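Long-range contacts in adhesion and penetration protein autotransporter (Haemophilus influenzae, PDB 3SYJ), which probably acts as a serine protease and promotes adherence and invasion by binding a host cell structure, while its passenger domain self-associates to aggregate bacteria: residues G705-T710 with A721-N726; G745-S750 with A760-N765; T754-N759 with S775-H780. All coordinates share one frame; numbering follows the deposited sequence.

Contact 1 of 3, residues G705-T710 with A721-N726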
loop_
_atom_site.group_PDB
_atom_site.type_symbol
_atom_site.label_atom_id
_atom_site.label_comp_id
_atom_site.label_asym_id
_atom_site.label_seq_id
_atom_site.Cartn_x
_atom_site.Cartn_y
_atom_site.Cartn_z
ATOM N N GLY A 705 8.426 -9.161 -12.929
ATOM C CA GLY A 705 7.133 -8.772 -13.451
ATOM C C GLY A 705 6.044 -9.403 -12.615
ATOM O O GLY A 705 6.317 -10.037 -11.597
ATOM N N SER A 706 4.803 -9.232 -13.040
ATOM C CA SER A 706 3.691 -9.819 -12.318
ATOM C C SER A 706 3.089 -10.908 -13.170
ATOM O O SER A 706 3.383 -11.005 -14.358
ATOM C CB SER A 706 2.637 -8.759 -12.031
ATOM O OG SER A 706 2.257 -8.136 -13.248
ATOM N N ILE A 707 2.245 -11.732 -12.563
ATOM C CA ILE A 707 1.628 -12.827 -13.285
ATOM C C ILE A 707 0.114 -12.799 -13.143
ATOM O O ILE A 707 -0.423 -12.738 -12.041
ATOM C CB ILE A 707 2.169 -14.189 -12.810
ATOM C CG1 ILE A 707 3.693 -14.222 -12.921
ATOM C CG2 ILE A 707 1.543 -15.329 -13.618
ATOM C CD1 ILE A 707 4.306 -15.544 -12.504
ATOM N N ASN A 708 -0.573 -12.834 -14.274
ATOM C CA ASN A 708 -2.016 -12.942 -14.261
ATOM C C ASN A 708 -2.454 -14.221 -14.931
ATOM O O ASN A 708 -2.103 -14.479 -16.083
ATOM C CB ASN A 708 -2.652 -11.750 -14.957
ATOM C CG ASN A 708 -2.669 -10.524 -14.091
ATOM O OD1 ASN A 708 -3.716 -9.910 -13.898
ATOM N ND2 ASN A 708 -1.512 -10.166 -13.544
ATOM N N LEU A 709 -3.217 -15.021 -14.197
ATOM C CA LEU A 709 -3.799 -16.240 -14.726
ATOM C C LEU A 709 -5.310 -16.086 -14.840
ATOM O O LEU A 709 -5.967 -15.619 -13.906
ATOM C CB LEU A 709 -3.463 -17.428 -13.824
ATOM C CG LEU A 709 -1.990 -17.637 -13.500
ATOM C CD1 LEU A 709 -1.817 -18.887 -12.661
ATOM C CD2 LEU A 709 -1.194 -17.747 -14.782
ATOM N N THR A 710 -5.857 -16.473 -15.987
ATOM C CA THR A 710 -7.300 -16.440 -16.187
ATOM C C THR A 710 -7.773 -17.788 -16.715
ATOM O O THR A 710 -6.962 -18.678 -16.971
ATOM C CB THR A 710 -7.731 -15.301 -17.140
ATOM O OG1 THR A 710 -7.203 -15.535 -18.453
ATOM C CG2 THR A 710 -7.224 -13.955 -16.627
ATOM N N ALA A 721 14.513 -20.286 -9.028
ATOM C CA ALA A 721 13.730 -19.193 -9.573
ATOM C C ALA A 721 13.179 -18.346 -8.441
ATOM O O ALA A 721 12.878 -18.850 -7.354
ATOM C CB ALA A 721 12.595 -19.726 -10.431
ATOM N N LYS A 722 13.064 -17.052 -8.710
ATOM C CA LYS A 722 12.535 -16.102 -7.753
ATOM C C LYS A 722 11.592 -15.148 -8.473
ATOM O O LYS A 722 11.992 -14.444 -9.405
ATOM C CB LYS A 722 13.678 -15.332 -7.096
ATOM C CG LYS A 722 13.244 -14.272 -6.104
ATOM C CD LYS A 722 14.464 -13.603 -5.500
ATOM C CE LYS A 722 14.097 -12.655 -4.380
ATOM N NZ LYS A 722 15.332 -12.148 -3.703
ATOM N N LEU A 723 10.334 -15.147 -8.051
ATOM C CA LEU A 723 9.336 -14.247 -8.611
ATOM C C LEU A 723 9.388 -12.909 -7.891
ATOM O O LEU A 723 9.097 -12.825 -6.700
ATOM C CB LEU A 723 7.939 -14.856 -8.496
ATOM C CG LEU A 723 6.750 -14.071 -9.058
ATOM C CD1 LEU A 723 6.986 -13.580 -10.489
ATOM C CD2 LEU A 723 5.497 -14.925 -9.003
ATOM N N ASN A 724 9.780 -11.865 -8.613
ATOM C CA ASN A 724 9.785 -10.525 -8.057
ATOM C C ASN A 724 8.571 -9.773 -8.575
ATOM O O ASN A 724 8.686 -8.891 -9.427
ATOM C CB ASN A 724 11.081 -9.801 -8.423
ATOM C CG ASN A 724 12.313 -10.477 -7.831
ATOM O OD1 ASN A 724 12.370 -10.756 -6.631
ATOM N ND2 ASN A 724 13.306 -10.741 -8.671
ATOM N N GLY A 725 7.400 -10.150 -8.068
ATOM C CA GLY A 725 6.144 -9.569 -8.512
ATOM C C GLY A 725 4.948 -10.280 -7.903
ATOM O O GLY A 725 5.107 -11.251 -7.159
ATOM N N ASN A 726 3.750 -9.790 -8.216
ATOM C CA ASN A 726 2.510 -10.363 -7.691
ATOM C C ASN A 726 1.911 -11.405 -8.630
ATOM O O ASN A 726 2.215 -11.434 -9.820
ATOM C CB ASN A 726 1.464 -9.269 -7.441
ATOM C CG ASN A 726 2.012 -8.093 -6.654
ATOM O OD1 ASN A 726 2.687 -8.261 -5.639
ATOM N ND2 ASN A 726 1.711 -6.886 -7.120
#
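Ser706 and Gly725 bring their backbones together where two successive coils turn the same corner, their CA atoms 4.5 Å apart, and Ile707 N donates to Asn726 O as the second coil starts back into strand. The setting is the parallel beta-helix of the passenger domain, in its second beta-solenoid repeat region, and the contact is a worked example of how neighbouring coils stay in step at a bend. The bond from Ile707 N to Asn726 O measures 2.8 Å. Beyond it, backbone bonds tie Ile707 and Leu709 to Thr728. Just before it, Gly705 O faces the CA of Gly725 at 3.1 Å, and the C-H points almost straight at the oxygen (165° at the hydrogen). Gly725 has no side-chain carbon, so a CA hydrogen can face the carbonyl at this range.

Inside the coil the contact is apolar. Leu723, before the bend of its coil, and Ile707, after the bend of the other, cross obliquely. Leu723 has CG anti to its backbone N (chi1 -179°), which carries CG towards the contact. The two methyls of the fork then divide the work: CD2 of Leu723 rests 3.7 Å from Ile707 CD1, while Leu723 CD1 lies 3.8 Å from Gly705 O and also touches the isoleucine tip, 3.9 Å from Ile707 CD1.

On the outer side the polar groups look to neighbouring coils. Asn724 ND2 reaches back to Asn704 OD1 and Gln702 OE1, Ser706 N is held by Asn651 OD1, and Asn726 OD1 receives Asn746 N. Across the contact itself, Ser706 CB packs 3.5 Å from Asn726 O, the same oxygen that Ile707 N grips.

Contact 2 of 3, residues G745-S750 with A760-N765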
loop_
_atom_site.group_PDB
_atom_site.type_symbol
_atom_site.label_atom_id
_atom_site.label_comp_id
_atom_site.label_asym_id
_atom_site.label_seq_id
_atom_site.Cartn_x
_atom_site.Cartn_y
_atom_site.Cartn_z
ATOM N N GLY A 745 6.299 -10.896 -3.338
ATOM C CA GLY A 745 5.081 -10.307 -3.858
ATOM C C GLY A 745 3.849 -10.975 -3.281
ATOM O O GLY A 745 3.957 -11.937 -2.521
ATOM N N ASN A 746 2.673 -10.472 -3.642
ATOM C CA ASN A 746 1.422 -10.994 -3.101
ATOM C C ASN A 746 0.698 -11.946 -4.045
ATOM O O ASN A 746 0.957 -11.965 -5.247
ATOM C CB ASN A 746 0.493 -9.841 -2.723
ATOM C CG ASN A 746 1.160 -8.839 -1.810
ATOM O OD1 ASN A 746 1.825 -9.211 -0.846
ATOM N ND2 ASN A 746 0.992 -7.558 -2.111
ATOM N N ILE A 747 -0.215 -12.733 -3.484
ATOM C CA ILE A 747 -1.098 -13.581 -4.273
ATOM C C ILE A 747 -2.541 -13.172 -4.041
ATOM O O ILE A 747 -2.979 -13.034 -2.902
ATOM C CB ILE A 747 -0.946 -15.058 -3.901
ATOM C CG1 ILE A 747 0.489 -15.523 -4.151
ATOM C CG2 ILE A 747 -1.939 -15.900 -4.684
ATOM C CD1 ILE A 747 0.746 -16.948 -3.722
ATOM N N ARG A 748 -3.280 -12.978 -5.125
ATOM C CA ARG A 748 -4.659 -12.520 -5.040
ATOM C C ARG A 748 -5.564 -13.470 -5.817
ATOM O O ARG A 748 -5.500 -13.523 -7.041
ATOM C CB ARG A 748 -4.762 -11.104 -5.609
ATOM C CG ARG A 748 -6.178 -10.583 -5.813
ATOM C CD ARG A 748 -6.702 -9.851 -4.586
ATOM N NE ARG A 748 -8.008 -9.253 -4.847
ATOM C CZ ARG A 748 -9.161 -9.918 -4.803
ATOM N NH1 ARG A 748 -9.174 -11.214 -4.497
ATOM N NH2 ARG A 748 -10.304 -9.286 -5.064
ATOM N N LEU A 749 -6.402 -14.224 -5.111
ATOM C CA LEU A 749 -7.249 -15.218 -5.761
ATOM C C LEU A 749 -8.726 -14.858 -5.738
ATOM O O LEU A 749 -9.266 -14.502 -4.693
ATOM C CB LEU A 749 -7.057 -16.591 -5.120
ATOM C CG LEU A 749 -5.638 -17.141 -5.057
ATOM C CD1 LEU A 749 -4.973 -16.731 -3.749
ATOM C CD2 LEU A 749 -5.680 -18.652 -5.187
ATOM N N SER A 750 -9.373 -14.971 -6.896
ATOM C CA SER A 750 -10.810 -14.742 -7.027
ATOM C C SER A 750 -11.498 -15.948 -7.655
ATOM O O SER A 750 -10.839 -16.896 -8.074
ATOM C CB SER A 750 -11.072 -13.510 -7.889
ATOM O OG SER A 750 -10.453 -12.367 -7.332
ATOM N N ALA A 760 8.112 -24.008 -0.199
ATOM C CA ALA A 760 8.687 -22.831 -0.829
ATOM C C ALA A 760 8.481 -21.609 0.054
ATOM O O ALA A 760 7.869 -21.700 1.118
ATOM C CB ALA A 760 8.070 -22.608 -2.198
ATOM N N ASN A 761 8.969 -20.462 -0.405
ATOM C CA ASN A 761 8.995 -19.261 0.420
ATOM C C ASN A 761 8.193 -18.112 -0.166
ATOM O O ASN A 761 8.674 -17.386 -1.038
ATOM C CB ASN A 761 10.440 -18.832 0.641
ATOM C CG ASN A 761 11.371 -20.022 0.788
ATOM O OD1 ASN A 761 11.221 -20.833 1.706
ATOM N ND2 ASN A 761 12.326 -20.148 -0.131
ATOM N N LEU A 762 6.966 -17.947 0.317
ATOM C CA LEU A 762 6.143 -16.816 -0.086
ATOM C C LEU A 762 6.371 -15.660 0.871
ATOM O O LEU A 762 5.895 -15.670 2.006
ATOM C CB LEU A 762 4.660 -17.184 -0.114
ATOM C CG LEU A 762 3.708 -16.006 -0.340
ATOM C CD1 LEU A 762 4.029 -15.289 -1.639
ATOM C CD2 LEU A 762 2.267 -16.478 -0.341
ATOM N N ASN A 763 7.123 -14.675 0.403
ATOM C CA ASN A 763 7.354 -13.453 1.147
ATOM C C ASN A 763 6.368 -12.380 0.688
ATOM O O ASN A 763 6.699 -11.517 -0.128
ATOM C CB ASN A 763 8.801 -12.998 0.953
ATOM C CG ASN A 763 9.091 -11.674 1.625
ATOM O OD1 ASN A 763 8.188 -11.015 2.135
ATOM N ND2 ASN A 763 10.359 -11.273 1.625
ATOM N N GLY A 764 5.148 -12.454 1.214
ATOM C CA GLY A 764 4.077 -11.557 0.824
ATOM C C GLY A 764 2.732 -12.076 1.305
ATOM O O GLY A 764 2.664 -13.096 1.989
ATOM N N ASN A 765 1.657 -11.390 0.931
ATOM C CA ASN A 765 0.339 -11.691 1.484
ATOM C C ASN A 765 -0.622 -12.387 0.526
ATOM O O ASN A 765 -0.481 -12.301 -0.692
ATOM C CB ASN A 765 -0.298 -10.414 2.035
ATOM C CG ASN A 765 0.656 -9.628 2.912
ATOM O OD1 ASN A 765 1.285 -10.179 3.821
ATOM N ND2 ASN A 765 0.782 -8.334 2.632
#
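A run of stacked asparagines, Asn726, Asn746 and Asn765, marks one corner of the right-handed parallel beta-helix, each offering its side-chain OD1 to a backbone N-H of the next coil. Here Asn746 and Ile747 meet Asn765 one coil further on. The backbone N-H and C=O of Asn765 are both held, by Asn746 OD1 and Ile747 N. The N-H of Asn765 runs almost straight into Asn746 OD1 at 2.8 Å (174° at the hydrogen), tilted somewhat from the plane of the side-chain amide. Asn765 O accepts from Ile747 N, also at 2.8 Å. In Asn746, chi1 (-53°) sets CG beside the backbone N, and chi2 (-45°) then turns OD1 to Asn765 N. Asn765 adopts nearly the same torsions, and its OD1 goes on to receive Gln784 N.

Ahead of this pair, Gly745 N makes a longer and more bent bond of 3.3 Å to Asn763 O, with the donor standing above the carbonyl plane. Gly745 O meets carbon instead: the CA-H of Gly764 points at it from 3.4 Å, and Leu762 CD1 approaches to 3.5 Å.

Towards the core, Ile747 CD1 lies 3.7 Å from Leu762 CD2. Ala755 packs on Ile747 and Val757 on Leu762, extending the apolar filling from strand 754-758.

The chemistry implies a division of labour. With Gly745 O 4.2 Å from Asn765 N, a side-chain carbonyl appears to stand in for a backbone acceptor, so that polar cohesion between coils carries on through the corner while branched aliphatic groups pack within.

Contact 3 of 3, residues T754-N759 with S775-H780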
loop_
_atom_site.group_PDB
_atom_site.type_symbol
_atom_site.label_atom_id
_atom_site.label_comp_id
_atom_site.label_asym_id
_atom_site.label_seq_id
_atom_site.Cartn_x
_atom_site.Cartn_y
_atom_site.Cartn_z
ATOM N N THR A 754 -7.011 -21.353 -7.592
ATOM C CA THR A 754 -6.312 -22.074 -6.540
ATOM C C THR A 754 -4.844 -21.673 -6.495
ATOM O O THR A 754 -4.221 -21.456 -7.534
ATOM C CB THR A 754 -6.364 -23.585 -6.786
ATOM O OG1 THR A 754 -7.726 -24.026 -6.775
ATOM C CG2 THR A 754 -5.582 -24.325 -5.713
ATOM N N ALA A 755 -4.290 -21.580 -5.291
ATOM C CA ALA A 755 -2.862 -21.329 -5.137
ATOM C C ALA A 755 -2.264 -22.284 -4.116
ATOM O O ALA A 755 -2.933 -22.680 -3.167
ATOM C CB ALA A 755 -2.607 -19.888 -4.736
ATOM N N THR A 756 -1.004 -22.655 -4.316
ATOM C CA THR A 756 -0.335 -23.587 -3.422
ATOM C C THR A 756 1.118 -23.207 -3.222
ATOM O O THR A 756 1.829 -22.920 -4.181
ATOM C CB THR A 756 -0.368 -25.013 -3.980
ATOM O OG1 THR A 756 -1.725 -25.453 -4.090
ATOM C CG2 THR A 756 0.401 -25.960 -3.071
ATOM N N VAL A 757 1.562 -23.203 -1.974
ATOM C CA VAL A 757 2.975 -23.030 -1.680
ATOM C C VAL A 757 3.461 -24.325 -1.065
ATOM O O VAL A 757 3.203 -24.598 0.110
ATOM C CB VAL A 757 3.227 -21.855 -0.707
ATOM C CG1 VAL A 757 4.683 -21.830 -0.266
ATOM C CG2 VAL A 757 2.837 -20.534 -1.353
ATOM N N ASP A 758 4.141 -25.134 -1.869
ATOM C CA ASP A 758 4.642 -26.427 -1.415
ATOM C C ASP A 758 6.150 -26.378 -1.195
ATOM O O ASP A 758 6.926 -26.311 -2.147
ATOM C CB ASP A 758 4.275 -27.527 -2.418
ATOM C CG ASP A 758 4.633 -28.921 -1.919
ATOM O OD1 ASP A 758 5.559 -29.039 -1.091
ATOM O OD2 ASP A 758 3.990 -29.898 -2.360
ATOM N N ASN A 759 6.562 -26.422 0.065
ATOM C CA ASN A 759 7.975 -26.351 0.406
ATOM C C ASN A 759 8.657 -25.208 -0.340
ATOM O O ASN A 759 9.647 -25.409 -1.038
ATOM C CB ASN A 759 8.669 -27.679 0.100
ATOM C CG ASN A 759 10.106 -27.719 0.604
ATOM O OD1 ASN A 759 10.430 -27.143 1.644
ATOM N ND2 ASN A 759 10.972 -28.407 -0.132
ATOM N N SER A 775 -3.544 -23.169 -0.529
ATOM C CA SER A 775 -2.983 -24.329 0.129
ATOM C C SER A 775 -1.506 -24.109 0.484
ATOM O O SER A 775 -0.698 -23.701 -0.353
ATOM C CB SER A 775 -3.166 -25.562 -0.754
ATOM O OG SER A 775 -2.968 -26.754 -0.017
ATOM N N LEU A 776 -1.171 -24.376 1.740
ATOM C CA LEU A 776 0.183 -24.207 2.239
ATOM C C LEU A 776 0.676 -25.552 2.731
ATOM O O LEU A 776 0.201 -26.053 3.749
ATOM C CB LEU A 776 0.180 -23.208 3.390
ATOM C CG LEU A 776 1.513 -22.841 4.025
ATOM C CD1 LEU A 776 2.436 -22.213 2.994
ATOM C CD2 LEU A 776 1.266 -21.887 5.174
ATOM N N LYS A 777 1.613 -26.149 2.004
ATOM C CA LYS A 777 2.094 -27.484 2.342
ATOM C C LYS A 777 3.582 -27.472 2.624
ATOM O O LYS A 777 4.343 -26.830 1.910
ATOM C CB LYS A 777 1.818 -28.464 1.199
ATOM C CG LYS A 777 0.458 -28.313 0.557
ATOM C CD LYS A 777 0.253 -29.337 -0.551
ATOM C CE LYS A 777 -1.080 -29.110 -1.260
ATOM N NZ LYS A 777 -1.419 -30.211 -2.207
ATOM N N ASN A 778 3.989 -28.192 3.665
ATOM C CA ASN A 778 5.402 -28.406 3.939
ATOM C C ASN A 778 6.199 -27.114 3.884
ATOM O O ASN A 778 7.341 -27.103 3.429
ATOM C CB ASN A 778 5.981 -29.408 2.942
ATOM C CG ASN A 778 5.158 -30.674 2.851
ATOM O OD1 ASN A 778 4.342 -30.835 1.943
ATOM N ND2 ASN A 778 5.351 -31.573 3.804
ATOM N N SER A 779 5.595 -26.029 4.351
ATOM C CA SER A 779 6.243 -24.729 4.299
ATOM C C SER A 779 6.068 -23.978 5.601
ATOM O O SER A 779 5.201 -24.301 6.411
ATOM C CB SER A 779 5.652 -23.883 3.170
ATOM O OG SER A 779 5.673 -24.575 1.934
ATOM N N HIS A 780 6.907 -22.969 5.798
ATOM C CA HIS A 780 6.681 -22.001 6.854
ATOM C C HIS A 780 6.335 -20.664 6.214
ATOM O O HIS A 780 6.938 -20.267 5.215
ATOM C CB HIS A 780 7.895 -21.851 7.775
ATOM C CG HIS A 780 7.779 -20.691 8.716
ATOM N ND1 HIS A 780 7.081 -20.762 9.904
ATOM C CD2 HIS A 780 8.237 -19.419 8.626
ATOM C CE1 HIS A 780 7.131 -19.591 10.514
ATOM N NE2 HIS A 780 7.828 -18.759 9.760
HETATM O O HOH W 1 -2.396 -28.030 -4.187
HETATM O O HOH W 2 1.608 -29.769 -3.663
#
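Thr756, Val757 and Asp758 pair in parallel with Ser775, Leu776 and Lys777 on neighbouring coils of the beta-helix, the strand axes 4.7 Å apart. Four backbone bonds join them: Ala755 O takes Ser775 N, Ser775 O takes Val757 N, Val757 O takes Lys777 N, and Lys777 O takes Asn759 N. That last oxygen has a second donor, Ser779 OG at 2.6 Å, which reaches it from the opposite face of its plane. Ser779 OG in turn receives Ala760 N.

Apolar contact occupies the inner face, where Val757 and Leu776 run alongside each other in one direction, with Val757 CB 3.8 Å from Leu776 CD1.

The outer face is hydrated. Lys777, stretched out past CG (chi2 -179°), crosses Thr756 with its CE 3.9 Å from Thr756 CG2. One water joins Thr756 OG1 (2.7 Å) to Lys777 NZ (3.1 Å). Another donates to Asp758 OD2 at 2.7 Å and accepts a weak bond from the same ammonium.

Asp758 OD2 and Lys777 NZ, 5.4 Å apart, are not in direct contact, so any attraction between them is probably modest and partly screened by water, while four backbone bonds give the regular connection between the coils.

All three contacts join successive coils of one beta-helix, on the same side of the chain's centre. Contact 1 closes before contact 2 opens, whereas contacts 2 and 3 interleave: strands 747-749, 754-758 and 761-763 follow one another, so a single coil supplies both a corner and a strand-paired face. Contacts 1 and 2 repeat one corner, their centres about 10 Å apart, and are joined by an asparagine of the corner run. Contact 3, its centre also about 10 Å from that of contact 2, touches it through Leu749 against Ala755 and through the Ser779 side chain at the start of 760-765. Contacts 1 and 3 have centres about 16 Å apart and nearest atoms about 6 Å. Corner and face bonds thus propagate together, building the adhesin's elongated stalk.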